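Long-range contacts in 6-phospho-beta-d glycosidase (Streptococcus pyogenes, PDB 5FOO), which hydrolyses beta-glucosides, probably ones phosphorylated at the sugar's 6-position, as a family 1 glycoside hydrolase: residues L41-S52 against D420-K429; R74-L82 against G95-I103. The protein carries 1 engineered substitution. One frame throughout, in Å; residues are numbered along the deposited sequence.

Both contacts belong to the eight-stranded parallel beta/alpha barrel of this glycosidase, with centres 20 Å apart and nearest atoms about 7 Å apart, so they do not touch. Contact 1 joins two loops: residues 41-52 lead from helix 30-37 to helix 54-67, whereas the loop 420-429 follows the last barrel strand, 410-416. Contact 2 pairs the end of the second strand, 72-76, with helix 93-108. Along the chain it is nested inside the long loop that contact 1 closes. Contact 1 therefore links the first and last parts of the barrel beside bound 6-phosphocyclophellitol, while contact 2 packs a helix against the barrel wall.

Contact 1: L41-S52 against D420-K429; sequences LFYDYVGPDTAS and DGWSWLNAYK. With JAZ (6-phosphocyclophellitol), chain G.
Trp422 NE1 reaches Val46 O at 2.9 Å with an N-H...O angle of 170°, one of three secure hydrogen bonds between the loops; the oxygen lies in the indole plane, whereas the nitrogen stands above the carbonyl plane of Val46. Tyr43 N is hydrogen-bonded to Leu425 O at 3.1 Å. Ser52 OG donates to Asp420 O at 2.6 Å; a further bond to it from Tyr428 OH is doubtful, because that hydroxyl's modelled position is less certain. A bridging water donates a hydrogen bond to Tyr43 O and accepts one from Tyr428 N.

The rings make the apolar part. Trp422 has CG anti to its backbone N (chi1 -176°), which carries the indole across to residues 46-48; there Pro48 CB sits over the six-membered ring, 3.7 Å from its centroid. Phe42 meets the same indole rim to rim, the planes only 10° apart and Phe42 CE2 3.5 Å from Trp422 CZ2. Leu425 CD2 covers one face of Phe42, off centre toward the rim. Farther out, the extended Lys429 chain runs across Tyr43, its CG centred 3.7 Å from the ring centroid. Val46 turns CG1 to the edge of Tyr428 and packs its CB against Ala427 CB.

Trp424, behind this interface, directs NE1 to O16 of 6-phosphocyclophellitol at 3.0 Å, and Ser423 also belongs to the pocket. Gln18, itself hydrogen-bonded to the ligand, donates through NE2 to Trp422 O. Asp420 forms salt bridges with Arg431 and Lys447. This is consistent with a second-shell role: the indole of Trp422 is fixed by a nearly straight bond and by packing, and the segment presenting Ser423 and Trp424 to the ligand is tied on either side of them to the 41-52 loop.

Contact 2: R74-L82 against G95-I103; sequences RTSIQWTRL and GLAYYNRVI
Tyr99 sets CG beside its backbone N and anti to its carbonyl carbon (chi1 -70°), while Arg81 extends through chi1 (-179°) and chi2, which brings its CD to 3.5 Å from Tyr99 CE2; a bend at chi3 (-64°) then turns NE and the guanidinium beyond CD, where NE pairs with Glu20. Ile77 takes one face of the tyrosine with CG2, 3.9 Å from the ring centroid, while Tyr98 CD2 lies over the opposite face, so the ring is sandwiched. Its hydroxyl receives the backbone N-H of Gln78, the N-cap residue of helix 79-82, with Gln78 N to Tyr99 OH at 3.1 Å and nearly straight. Glu20 is the second partner of that hydroxyl and also binds Gln78 NE2, gathering the buried polar groups around one carboxylate. Arg81 CG rests on Gly95 CA at 3.7 Å, where the chains run close, and Leu82 CD1 packs on the backbone of Leu96. Back on the strand itself, Thr75 CG2 faces Val102 CG1 at 4.4 Å. This is the strand-to-helix packing of a beta-alpha-beta unit, strand 72-76 crossing through helix 93-108 to parallel strand 112-116, the repeating element of a TIM barrel.

Contact 1: L41-S52 against D420-K429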
loop_
_atom_site.group_PDB
_atom_site.type_symbol
_atom_site.label_atom_id
_atom_site.label_comp_id
_atom_site.label_asym_id
_atom_site.label_seq_id
_atom_site.Cartn_x
_atom_site.Cartn_y
_atom_site.Cartn_z
ATOM N N LEU A 41 5.771 22.439 -0.900
ATOM C CA LEU A 41 6.289 21.115 -1.227
ATOM C C LEU A 41 5.308 20.273 -2.027
ATOM O O LEU A 41 5.694 19.194 -2.486
ATOM C CB LEU A 41 6.720 20.362 0.007
ATOM C CG LEU A 41 7.721 20.984 0.982
ATOM C CD1 LEU A 41 7.858 20.029 2.149
ATOM C CD2 LEU A 41 9.075 21.297 0.346
ATOM N N PHE A 42 4.076 20.753 -2.230
ATOM C CA PHE A 42 3.022 19.957 -2.832
ATOM C C PHE A 42 2.677 20.503 -4.160
ATOM O O PHE A 42 2.339 21.663 -4.286
ATOM C CB PHE A 42 1.775 19.900 -1.891
ATOM C CG PHE A 42 2.013 19.145 -0.622
ATOM C CD1 PHE A 42 2.718 19.731 0.458
ATOM C CD2 PHE A 42 1.597 17.829 -0.499
ATOM C CE1 PHE A 42 3.012 18.999 1.626
ATOM C CE2 PHE A 42 1.838 17.100 0.694
ATOM C CZ PHE A 42 2.546 17.672 1.765
ATOM N N TYR A 43 2.699 19.647 -5.173
ATOM C CA TYR A 43 2.348 20.070 -6.533
ATOM C C TYR A 43 1.057 20.896 -6.701
ATOM O O TYR A 43 -0.030 20.498 -6.287
ATOM C CB TYR A 43 2.326 18.854 -7.450
ATOM C CG TYR A 43 2.447 19.196 -8.898
ATOM C CD1 TYR A 43 3.686 19.464 -9.480
ATOM C CD2 TYR A 43 1.323 19.268 -9.677
ATOM C CE1 TYR A 43 3.771 19.788 -10.840
ATOM C CE2 TYR A 43 1.372 19.596 -10.996
ATOM C CZ TYR A 43 2.583 19.878 -11.576
ATOM O OH TYR A 43 2.519 20.183 -12.906
ATOM N N ASP A 44 1.183 22.048 -7.385
ATOM C CA ASP A 44 0.131 23.058 -7.554
ATOM C C ASP A 44 -0.478 23.526 -6.241
ATOM O O ASP A 44 -1.587 24.035 -6.260
ATOM C CB ASP A 44 -0.989 22.623 -8.523
ATOM C CG ASP A 44 -0.517 22.525 -9.955
ATOM O OD1 ASP A 44 0.523 23.068 -10.288
ATOM O OD2 ASP A 44 -1.173 21.896 -10.790
ATOM N N TYR A 45 0.256 23.366 -5.136
ATOM C CA TYR A 45 -0.208 23.697 -3.805
ATOM C C TYR A 45 -1.487 22.949 -3.338
ATOM O O TYR A 45 -2.148 23.408 -2.427
ATOM C CB TYR A 45 -0.402 25.242 -3.667
ATOM C CG TYR A 45 0.724 26.030 -4.283
ATOM C CD1 TYR A 45 1.947 26.141 -3.639
ATOM C CD2 TYR A 45 0.563 26.664 -5.521
ATOM C CE1 TYR A 45 3.013 26.865 -4.228
ATOM C CE2 TYR A 45 1.613 27.383 -6.105
ATOM C CZ TYR A 45 2.824 27.461 -5.449
ATOM O OH TYR A 45 3.817 28.152 -6.000
ATOM N N VAL A 46 -1.788 21.791 -3.907
ATOM C CA VAL A 46 -3.013 21.056 -3.548
ATOM C C VAL A 46 -2.668 20.137 -2.361
ATOM O O VAL A 46 -1.760 19.306 -2.414
ATOM C CB VAL A 46 -3.586 20.297 -4.748
ATOM C CG1 VAL A 46 -4.916 19.575 -4.389
ATOM C CG2 VAL A 46 -3.781 21.302 -5.902
ATOM N N GLY A 47 -3.302 20.394 -1.239
ATOM C CA GLY A 47 -3.206 19.530 -0.101
ATOM C C GLY A 47 -4.384 18.588 -0.054
ATOM O O GLY A 47 -5.109 18.420 -1.042
ATOM N N PRO A 48 -4.557 17.977 1.117
ATOM C CA PRO A 48 -5.556 16.958 1.311
ATOM C C PRO A 48 -6.839 17.415 1.938
ATOM O O PRO A 48 -7.605 16.554 2.410
ATOM C CB PRO A 48 -4.834 15.998 2.279
ATOM C CG PRO A 48 -4.060 16.944 3.177
ATOM C CD PRO A 48 -3.529 17.951 2.197
ATOM N N ASP A 49 -7.079 18.724 2.052
ATOM C CA ASP A 49 -8.318 19.165 2.714
ATOM C C ASP A 49 -9.614 18.684 2.036
ATOM O O ASP A 49 -10.633 18.444 2.718
ATOM C CB ASP A 49 -8.402 20.683 2.859
ATOM C CG ASP A 49 -7.287 21.254 3.729
ATOM O OD1 ASP A 49 -7.178 20.831 4.897
ATOM O OD2 ASP A 49 -6.527 22.091 3.229
ATOM N N THR A 50 -9.563 18.566 0.714
ATOM C CA THR A 50 -10.703 18.090 -0.013
ATOM C C THR A 50 -10.407 16.781 -0.718
ATOM O O THR A 50 -11.296 15.944 -0.747
ATOM C CB THR A 50 -11.201 19.182 -0.991
ATOM O OG1 THR A 50 -11.763 20.219 -0.185
ATOM C CG2 THR A 50 -12.298 18.692 -1.919
ATOM N N ALA A 51 -9.174 16.614 -1.228
ATOM C CA ALA A 51 -8.731 15.477 -1.968
ATOM C C ALA A 51 -9.756 15.115 -3.054
ATOM O O ALA A 51 -10.123 15.992 -3.828
ATOM C CB ALA A 51 -8.435 14.315 -1.007
ATOM N N SER A 52 -10.285 13.876 -3.107
ATOM C CA SER A 52 -11.256 13.579 -4.130
ATOM C C SER A 52 -12.682 13.511 -3.559
ATOM O O SER A 52 -13.504 12.901 -4.157
ATOM C CB SER A 52 -10.866 12.315 -4.924
ATOM O OG SER A 52 -9.840 12.653 -5.873
ATOM N N ASP A 420 -9.184 9.267 -9.845
ATOM C CA ASP A 420 -8.011 10.105 -9.622
ATOM C C ASP A 420 -8.005 10.540 -8.193
ATOM O O ASP A 420 -9.065 11.009 -7.690
ATOM C CB ASP A 420 -8.036 11.375 -10.507
ATOM C CG ASP A 420 -7.819 11.098 -12.020
ATOM O OD1 ASP A 420 -7.290 10.035 -12.429
ATOM O OD2 ASP A 420 -8.127 12.034 -12.807
ATOM N N GLY A 421 -6.853 10.377 -7.528
ATOM C CA GLY A 421 -6.721 10.827 -6.141
ATOM C C GLY A 421 -5.454 11.626 -5.837
ATOM O O GLY A 421 -4.568 11.783 -6.675
ATOM N N TRP A 422 -5.336 12.023 -4.591
ATOM C CA TRP A 422 -4.250 12.877 -4.136
ATOM C C TRP A 422 -3.056 12.028 -3.799
ATOM O O TRP A 422 -3.147 11.271 -2.851
ATOM C CB TRP A 422 -4.736 13.628 -2.904
ATOM C CG TRP A 422 -3.797 14.619 -2.364
ATOM C CD1 TRP A 422 -3.443 15.847 -2.933
ATOM C CD2 TRP A 422 -3.050 14.512 -1.154
ATOM N NE1 TRP A 422 -2.567 16.509 -2.086
ATOM C CE2 TRP A 422 -2.295 15.712 -1.011
ATOM C CE3 TRP A 422 -2.950 13.528 -0.154
ATOM C CZ2 TRP A 422 -1.442 15.927 0.054
ATOM C CZ3 TRP A 422 -2.100 13.762 0.915
ATOM C CH2 TRP A 422 -1.373 14.973 1.013
ATOM N N SER A 423 -1.950 12.101 -4.579
ATOM C CA SER A 423 -0.760 11.285 -4.270
ATOM C C SER A 423 0.343 12.052 -3.476
ATOM O O SER A 423 1.455 12.249 -3.964
ATOM C CB SER A 423 -0.074 10.529 -5.476
ATOM O OG SER A 423 -0.771 10.155 -6.702
ATOM N N TRP A 424 0.043 12.451 -2.266
ATOM C CA TRP A 424 1.058 12.814 -1.325
ATOM C C TRP A 424 1.753 14.120 -1.895
ATOM O O TRP A 424 1.058 15.023 -2.444
ATOM C CB TRP A 424 2.012 11.604 -1.129
ATOM C CG TRP A 424 1.263 10.291 -0.907
ATOM C CD1 TRP A 424 1.293 9.188 -1.698
ATOM C CD2 TRP A 424 0.386 9.963 0.205
ATOM N NE1 TRP A 424 0.535 8.182 -1.144
ATOM C CE2 TRP A 424 -0.046 8.631 0.010
ATOM C CE3 TRP A 424 -0.081 10.666 1.309
ATOM C CZ2 TRP A 424 -0.956 8.009 0.866
ATOM C CZ3 TRP A 424 -0.984 10.032 2.205
ATOM C CH2 TRP A 424 -1.411 8.717 1.964
ATOM N N LEU A 425 3.087 14.162 -1.876
ATOM C CA LEU A 425 3.816 15.334 -2.393
ATOM C C LEU A 425 3.472 15.627 -3.845
ATOM O O LEU A 425 3.362 16.790 -4.200
ATOM C CB LEU A 425 5.320 15.190 -2.188
ATOM C CG LEU A 425 5.700 15.171 -0.726
ATOM C CD1 LEU A 425 7.179 14.890 -0.621
ATOM C CD2 LEU A 425 5.344 16.472 -0.015
ATOM N N ASN A 426 3.174 14.624 -4.660
ATOM C CA ASN A 426 2.760 14.904 -6.032
ATOM C C ASN A 426 1.326 15.263 -6.266
ATOM O O ASN A 426 0.921 15.554 -7.434
ATOM C CB ASN A 426 3.150 13.735 -6.914
ATOM C CG ASN A 426 4.608 13.454 -6.818
ATOM O OD1 ASN A 426 5.030 12.471 -6.265
ATOM N ND2 ASN A 426 5.381 14.375 -7.277
ATOM N N ALA A 427 0.525 15.224 -5.195
ATOM C CA ALA A 427 -0.873 15.642 -5.294
ATOM C C ALA A 427 -1.472 15.080 -6.581
ATOM O O ALA A 427 -1.394 13.896 -6.756
ATOM C CB ALA A 427 -0.981 17.166 -5.205
ATOM N N TYR A 428 -1.984 15.909 -7.493
ATOM C CA TYR A 428 -2.656 15.473 -8.713
ATOM C C TYR A 428 -1.808 15.695 -9.944
ATOM O O TYR A 428 -2.320 15.756 -11.042
ATOM C CB TYR A 428 -4.018 16.241 -8.847
ATOM C CG TYR A 428 -5.076 15.744 -7.854
ATOM C CD1 TYR A 428 -5.908 14.657 -8.150
ATOM C CD2 TYR A 428 -5.229 16.362 -6.617
ATOM C CE1 TYR A 428 -6.846 14.183 -7.215
ATOM C CE2 TYR A 428 -6.159 15.923 -5.675
ATOM C CZ TYR A 428 -6.955 14.836 -5.962
ATOM O OH TYR A 428 -7.851 14.461 -4.987
ATOM N N LYS A 429 -0.503 15.897 -9.775
ATOM C CA LYS A 429 0.377 15.959 -10.938
ATOM C C LYS A 429 0.166 14.776 -11.902
ATOM O O LYS A 429 -0.029 14.962 -13.098
ATOM C CB LYS A 429 1.820 15.939 -10.459
ATOM C CG LYS A 429 2.826 16.124 -11.570
ATOM C CD LYS A 429 4.232 16.025 -10.989
ATOM C CE LYS A 429 5.197 16.226 -12.163
ATOM N NZ LYS A 429 6.566 16.233 -11.666
HETATM C C2 JAZ G . 0.358 5.864 -4.241
HETATM C C3 JAZ G . -0.268 4.837 -3.274
HETATM C C4 JAZ G . 0.741 3.752 -2.915
HETATM C C5 JAZ G . 1.269 3.017 -4.139
HETATM C C6 JAZ G . 1.787 3.999 -5.166
HETATM C C7 JAZ G . 0.774 5.097 -5.492
HETATM C C8 JAZ G . 1.238 5.996 -6.634
HETATM O O9 JAZ G . 2.424 6.654 -6.200
HETATM P P10 JAZ G . 2.746 8.108 -6.753
HETATM O O11 JAZ G . 4.003 8.482 -6.050
HETATM O O12 JAZ G . 1.570 8.990 -6.668
HETATM O O13 JAZ G . 2.962 7.944 -8.193
HETATM O O14 JAZ G . 3.039 4.541 -4.728
HETATM O O15 JAZ G . -0.606 6.846 -4.637
HETATM O O16 JAZ G . -0.622 5.539 -2.109
HETATM O O17 JAZ G . 0.163 2.835 -2.002
HETATM O O HOH W 1 -1.984 18.895 -7.646
#

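Contact 2: R74-L82 against G95-I103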
loop_
_atom_site.group_PDB
_atom_site.type_symbol
_atom_site.label_atom_id
_atom_site.label_comp_id
_atom_site.label_asym_id
_atom_site.label_seq_id
_atom_site.Cartn_x
_atom_site.Cartn_y
_atom_site.Cartn_z
ATOM N N ARG A 74 -10.829 -1.617 -2.204
ATOM C CA ARG A 74 -9.942 -1.428 -1.046
ATOM C C ARG A 74 -9.727 0.041 -0.755
ATOM O O ARG A 74 -9.350 0.819 -1.636
ATOM C CB ARG A 74 -8.613 -2.134 -1.251
ATOM C CG ARG A 74 -7.751 -2.212 0.019
ATOM C CD ARG A 74 -6.564 -1.253 0.031
ATOM N NE ARG A 74 -5.569 -1.543 -1.008
ATOM C CZ ARG A 74 -4.348 -0.964 -1.066
ATOM N NH1 ARG A 74 -3.939 -0.060 -0.148
ATOM N NH2 ARG A 74 -3.494 -1.322 -1.998
ATOM N N THR A 75 -10.061 0.419 0.463
ATOM C CA THR A 75 -9.675 1.697 1.005
ATOM C C THR A 75 -9.100 1.532 2.437
ATOM O O THR A 75 -8.830 0.449 2.883
ATOM C CB THR A 75 -10.860 2.701 0.953
ATOM O OG1 THR A 75 -10.377 4.051 1.127
ATOM C CG2 THR A 75 -11.930 2.396 1.983
ATOM N N SER A 76 -8.877 2.627 3.137
ATOM C CA SER A 76 -8.386 2.560 4.481
ATOM C C SER A 76 -9.267 3.362 5.389
ATOM O O SER A 76 -9.954 4.295 4.968
ATOM C CB SER A 76 -6.920 3.012 4.570
ATOM O OG SER A 76 -6.779 4.423 4.441
ATOM N N ILE A 77 -9.276 2.926 6.651
ATOM C CA ILE A 77 -9.887 3.679 7.765
ATOM C C ILE A 77 -8.748 4.490 8.390
ATOM O O ILE A 77 -7.665 3.933 8.711
ATOM C CB ILE A 77 -10.530 2.729 8.818
ATOM C CG1 ILE A 77 -11.729 1.957 8.240
ATOM C CG2 ILE A 77 -10.946 3.466 10.081
ATOM C CD1 ILE A 77 -12.295 0.864 9.161
ATOM N N GLN A 78 -9.011 5.783 8.555
ATOM C CA GLN A 78 -8.089 6.741 9.222
ATOM C C GLN A 78 -8.280 6.736 10.693
ATOM O O GLN A 78 -9.329 7.095 11.151
ATOM C CB GLN A 78 -8.276 8.154 8.715
ATOM C CG GLN A 78 -7.896 8.296 7.232
ATOM C CD GLN A 78 -7.716 9.756 6.806
ATOM O OE1 GLN A 78 -6.737 10.390 7.145
ATOM N NE2 GLN A 78 -8.667 10.267 6.043
ATOM N N TRP A 79 -7.232 6.334 11.415
ATOM C CA TRP A 79 -7.100 6.504 12.833
ATOM C C TRP A 79 -7.498 7.934 13.268
ATOM O O TRP A 79 -8.193 8.130 14.292
ATOM C CB TRP A 79 -5.625 6.220 13.149
ATOM C CG TRP A 79 -5.271 5.942 14.543
ATOM C CD1 TRP A 79 -6.063 6.074 15.644
ATOM C CD2 TRP A 79 -3.978 5.480 15.012
ATOM N NE1 TRP A 79 -5.352 5.741 16.780
ATOM C CE2 TRP A 79 -4.073 5.362 16.419
ATOM C CE3 TRP A 79 -2.745 5.159 14.369
ATOM C CZ2 TRP A 79 -2.999 4.957 17.199
ATOM C CZ3 TRP A 79 -1.698 4.752 15.138
ATOM C CH2 TRP A 79 -1.815 4.670 16.553
ATOM N N THR A 80 -7.074 8.921 12.477
ATOM C CA THR A 80 -7.337 10.313 12.758
ATOM C C THR A 80 -8.799 10.722 12.569
ATOM O O THR A 80 -9.170 11.756 13.074
ATOM C CB THR A 80 -6.472 11.242 11.868
ATOM O OG1 THR A 80 -6.675 10.946 10.463
ATOM C CG2 THR A 80 -5.027 11.126 12.258
ATOM N N ARG A 81 -9.620 9.912 11.881
ATOM C CA ARG A 81 -11.092 10.153 11.767
ATOM C C ARG A 81 -11.888 9.342 12.776
ATOM O O ARG A 81 -12.822 9.847 13.341
ATOM C CB ARG A 81 -11.595 9.798 10.348
ATOM C CG ARG A 81 -13.066 10.049 10.150
ATOM C CD ARG A 81 -13.504 9.782 8.749
ATOM N NE ARG A 81 -12.915 10.659 7.762
ATOM C CZ ARG A 81 -13.199 11.937 7.573
ATOM N NH1 ARG A 81 -14.064 12.545 8.308
ATOM N NH2 ARG A 81 -12.573 12.627 6.581
ATOM N N LEU A 82 -11.544 8.075 12.960
ATOM C CA LEU A 82 -12.373 7.175 13.805
ATOM C C LEU A 82 -12.232 7.430 15.309
ATOM O O LEU A 82 -13.189 7.251 16.059
ATOM C CB LEU A 82 -12.060 5.719 13.542
ATOM C CG LEU A 82 -12.984 4.692 14.236
ATOM C CD1 LEU A 82 -14.484 4.980 13.945
ATOM C CD2 LEU A 82 -12.597 3.301 13.752
ATOM N N GLY A 95 -17.014 9.948 12.627
ATOM C CA GLY A 95 -16.162 8.975 11.918
ATOM C C GLY A 95 -16.754 7.580 11.830
ATOM O O GLY A 95 -16.670 6.923 10.780
ATOM N N LEU A 96 -17.359 7.137 12.922
ATOM C CA LEU A 96 -18.041 5.858 12.954
ATOM C C LEU A 96 -19.177 5.855 11.924
ATOM O O LEU A 96 -19.233 4.942 11.093
ATOM C CB LEU A 96 -18.602 5.586 14.372
ATOM C CG LEU A 96 -19.395 4.317 14.598
ATOM C CD1 LEU A 96 -18.465 3.153 14.259
ATOM C CD2 LEU A 96 -20.080 4.274 16.019
ATOM N N ALA A 97 -20.061 6.861 11.974
ATOM C CA ALA A 97 -21.143 7.012 10.964
ATOM C C ALA A 97 -20.551 7.070 9.558
ATOM O O ALA A 97 -21.138 6.497 8.669
ATOM C CB ALA A 97 -21.989 8.266 11.216
ATOM N N TYR A 98 -19.368 7.713 9.376
ATOM C CA TYR A 98 -18.725 7.773 8.039
ATOM C C TYR A 98 -18.296 6.380 7.523
ATOM O O TYR A 98 -18.616 6.010 6.404
ATOM C CB TYR A 98 -17.552 8.788 7.914
ATOM C CG TYR A 98 -16.968 8.722 6.534
ATOM C CD1 TYR A 98 -17.678 9.199 5.433
ATOM C CD2 TYR A 98 -15.761 8.087 6.286
ATOM C CE1 TYR A 98 -17.187 9.072 4.150
ATOM C CE2 TYR A 98 -15.259 7.964 5.011
ATOM C CZ TYR A 98 -15.970 8.463 3.940
ATOM O OH TYR A 98 -15.489 8.307 2.652
ATOM N N TYR A 99 -17.606 5.591 8.331
ATOM C CA TYR A 99 -17.114 4.277 7.873
ATOM C C TYR A 99 -18.298 3.267 7.749
ATOM O O TYR A 99 -18.327 2.392 6.850
ATOM C CB TYR A 99 -15.898 3.797 8.715
ATOM C CG TYR A 99 -14.687 4.653 8.398
ATOM C CD1 TYR A 99 -14.133 4.624 7.124
ATOM C CD2 TYR A 99 -14.120 5.541 9.357
ATOM C CE1 TYR A 99 -13.071 5.425 6.795
ATOM C CE2 TYR A 99 -13.056 6.354 9.033
ATOM C CZ TYR A 99 -12.548 6.305 7.754
ATOM O OH TYR A 99 -11.516 7.138 7.374
ATOM N N ASN A 100 -19.345 3.492 8.546
ATOM C CA ASN A 100 -20.569 2.705 8.346
ATOM C C ASN A 100 -21.206 3.023 6.971
ATOM O O ASN A 100 -21.626 2.092 6.299
ATOM C CB ASN A 100 -21.526 2.822 9.519
ATOM C CG ASN A 100 -21.163 1.873 10.658
ATOM O OD1 ASN A 100 -20.713 0.744 10.411
ATOM N ND2 ASN A 100 -21.315 2.344 11.923
ATOM N N ARG A 101 -21.178 4.294 6.540
ATOM C CA ARG A 101 -21.671 4.685 5.188
ATOM C C ARG A 101 -20.839 3.971 4.117
ATOM O O ARG A 101 -21.399 3.331 3.251
ATOM C CB ARG A 101 -21.624 6.213 4.950
ATOM C CG ARG A 101 -22.757 7.060 5.507
ATOM C CD ARG A 101 -22.522 8.588 5.354
ATOM N NE ARG A 101 -22.152 8.969 3.975
ATOM C CZ ARG A 101 -21.270 9.933 3.639
ATOM N NH1 ARG A 101 -20.667 10.675 4.550
ATOM N NH2 ARG A 101 -21.009 10.168 2.376
ATOM N N VAL A 102 -19.507 4.024 4.220
ATOM C CA VAL A 102 -18.637 3.391 3.252
ATOM C C VAL A 102 -18.927 1.885 3.124
ATOM O O VAL A 102 -19.068 1.316 2.034
ATOM C CB VAL A 102 -17.113 3.536 3.641
ATOM C CG1 VAL A 102 -16.271 2.827 2.622
ATOM C CG2 VAL A 102 -16.674 4.979 3.756
ATOM N N ILE A 103 -18.906 1.209 4.245
ATOM C CA ILE A 103 -19.103 -0.242 4.217
ATOM C C ILE A 103 -20.526 -0.643 3.731
ATOM O O ILE A 103 -20.690 -1.576 2.896
ATOM C CB ILE A 103 -18.810 -0.822 5.622
ATOM C CG1 ILE A 103 -17.273 -0.673 5.939
ATOM C CG2 ILE A 103 -19.329 -2.280 5.756
ATOM C CD1 ILE A 103 -16.970 -0.520 7.393
#